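Citrate synthase (PDB 2IBP) probably catalyses the condensation of oxaloacetate with acetyl-CoA and water to give citrate and CoA, a step of the tricarboxylic acid cycle. Local coordinates at residues Val162-Arg167 / Val175-Asp180. Sequence-based numbering, arbitrary orientation.
Sequences VAYHYR and VRPRDD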
# COMPACT_ATOMS: atom_id res chain seq x y z
N VAL A 162 15.42 0.47 11.15
CA VAL A 162 16.52 0.34 10.20
C VAL A 162 17.79 -0.16 10.87
O VAL A 162 18.42 -1.11 10.42
CB VAL A 162 16.74 1.66 9.46
CG1 VAL A 162 17.99 1.58 8.55
CG2 VAL A 162 15.49 2.06 8.67
N ALA A 163 18.20 0.53 11.94
CA ALA A 163 19.42 0.20 12.65
C ALA A 163 19.39 -1.20 13.26
O ALA A 163 20.37 -1.95 13.17
CB ALA A 163 19.72 1.24 13.73
N TYR A 164 18.25 -1.59 13.86
CA TYR A 164 18.15 -2.91 14.47
C TYR A 164 18.28 -3.99 13.40
O TYR A 164 18.98 -4.97 13.59
CB TYR A 164 16.82 -3.08 15.18
CG TYR A 164 16.73 -2.46 16.55
CD1 TYR A 164 17.65 -1.51 16.97
CD2 TYR A 164 15.65 -2.73 17.39
CE1 TYR A 164 17.57 -0.94 18.24
CE2 TYR A 164 15.54 -2.13 18.64
CZ TYR A 164 16.50 -1.22 19.05
OH TYR A 164 16.39 -0.59 20.28
N HIS A 165 17.68 -3.75 12.25
CA HIS A 165 17.81 -4.71 11.18
C HIS A 165 19.27 -4.80 10.74
O HIS A 165 19.80 -5.90 10.55
CB HIS A 165 16.95 -4.34 10.00
CG HIS A 165 16.94 -5.41 8.95
ND1 HIS A 165 17.86 -5.44 7.93
CD2 HIS A 165 16.23 -6.56 8.86
CE1 HIS A 165 17.67 -6.52 7.21
NE2 HIS A 165 16.69 -7.22 7.75
N TYR A 166 19.92 -3.65 10.59
CA TYR A 166 21.33 -3.65 10.20
C TYR A 166 22.14 -4.50 11.16
O TYR A 166 22.89 -5.37 10.74
CB TYR A 166 21.88 -2.24 10.10
CG TYR A 166 23.37 -2.23 9.91
CD1 TYR A 166 23.93 -2.62 8.70
CD2 TYR A 166 24.23 -1.92 10.95
CE1 TYR A 166 25.29 -2.67 8.53
CE2 TYR A 166 25.60 -1.92 10.78
CZ TYR A 166 26.12 -2.33 9.58
OH TYR A 166 27.50 -2.35 9.42
N ARG A 167 22.00 -4.23 12.45
CA ARG A 167 22.73 -4.97 13.47
C ARG A 167 22.45 -6.46 13.39
O ARG A 167 23.37 -7.27 13.38
CB ARG A 167 22.36 -4.45 14.86
CG ARG A 167 22.67 -2.98 15.07
CD ARG A 167 24.15 -2.68 15.08
NE ARG A 167 24.84 -3.31 16.21
CZ ARG A 167 26.12 -3.09 16.48
NH1 ARG A 167 26.82 -2.24 15.74
NH2 ARG A 167 26.68 -3.69 17.50
N VAL A 175 21.88 -2.07 19.24
CA VAL A 175 22.32 -0.92 20.02
C VAL A 175 21.07 -0.09 20.21
O VAL A 175 20.53 0.52 19.28
CB VAL A 175 23.45 -0.15 19.36
CG1 VAL A 175 23.78 1.11 20.15
CG2 VAL A 175 24.70 -1.03 19.22
N ARG A 176 20.61 -0.05 21.45
CA ARG A 176 19.38 0.66 21.72
C ARG A 176 19.57 2.16 21.70
O ARG A 176 20.69 2.66 21.80
CB ARG A 176 18.74 0.15 23.01
CG ARG A 176 18.35 -1.32 22.88
CD ARG A 176 17.60 -1.86 24.07
NE ARG A 176 17.34 -3.29 23.89
CZ ARG A 176 16.30 -3.79 23.23
NH1 ARG A 176 15.39 -2.99 22.68
NH2 ARG A 176 16.15 -5.10 23.12
N PRO A 177 18.47 2.90 21.48
CA PRO A 177 18.57 4.34 21.34
C PRO A 177 19.13 5.06 22.55
O PRO A 177 18.75 4.75 23.69
CB PRO A 177 17.13 4.80 21.10
CG PRO A 177 16.37 3.58 20.72
CD PRO A 177 17.07 2.42 21.34
N ARG A 178 20.04 5.99 22.29
CA ARG A 178 20.58 6.85 23.33
C ARG A 178 19.78 8.14 23.43
O ARG A 178 19.71 8.96 22.51
CB ARG A 178 22.06 7.15 23.11
CG ARG A 178 22.98 6.20 23.85
CD ARG A 178 24.41 6.51 23.56
NE ARG A 178 24.79 7.85 23.99
CZ ARG A 178 25.99 8.37 23.78
NH1 ARG A 178 26.92 7.68 23.11
NH2 ARG A 178 26.26 9.60 24.19
N ASP A 179 19.23 8.32 24.62
CA ASP A 179 18.38 9.43 24.91
C ASP A 179 19.09 10.78 24.80
O ASP A 179 18.46 11.80 24.57
CB ASP A 179 17.90 9.22 26.34
CG ASP A 179 16.47 9.55 26.52
OD1 ASP A 179 15.69 9.32 25.57
OD2 ASP A 179 16.10 9.86 27.67
N ASP A 180 20.42 10.79 24.95
CA ASP A 180 21.18 12.03 24.92
C ASP A 180 21.63 12.45 23.53
O ASP A 180 22.29 13.49 23.37
CB ASP A 180 22.38 11.96 25.85
CG ASP A 180 23.37 10.89 25.46
OD1 ASP A 180 22.95 9.79 25.07
OD2 ASP A 180 24.59 11.14 25.61
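Y164 reaches from the helix to the loop with the phenol end of its ring, and the extended V175-P177 backbone runs past its end. Its CE1 lies 3.5 Å from the carbonyl O of V175, which sits at the ring edge near the ring plane. Farther out, OH comes 3.3 Å from CG of R176 and equally close to CD of P177, whose ring crosses the tyrosine at about a right angle. R176 is modelled in two conformers; in the one described here its guanidinium stands nearly perpendicular to the phenol ring, 86° between planes. In that conformer E92 links the two groups: one carboxylate oxygen hydrogen-bonds to the phenol OH, the other belongs to a salt bridge with R176 NH1. A leucine in place of Y164 would probably leave E92 without one of its partners and open a gap beside P177.

R167 makes the second touch. Its chain bends at chi2 and chi3 (-68° and -64°), which turns one face of the guanidinium to V175, whose CG2 lies 3.6 Å above that plane and off its centre. NE hydrogen-bonds to the carbonyl O of E173 and NH1 to that of M191, so the flat group is held in place as the valine packs on it.

The contact ties the C-terminal part of helix 141-169 to the surface loop that follows it, and V175 and P177 also touch Y189 and N186 of the next helix, 183-192.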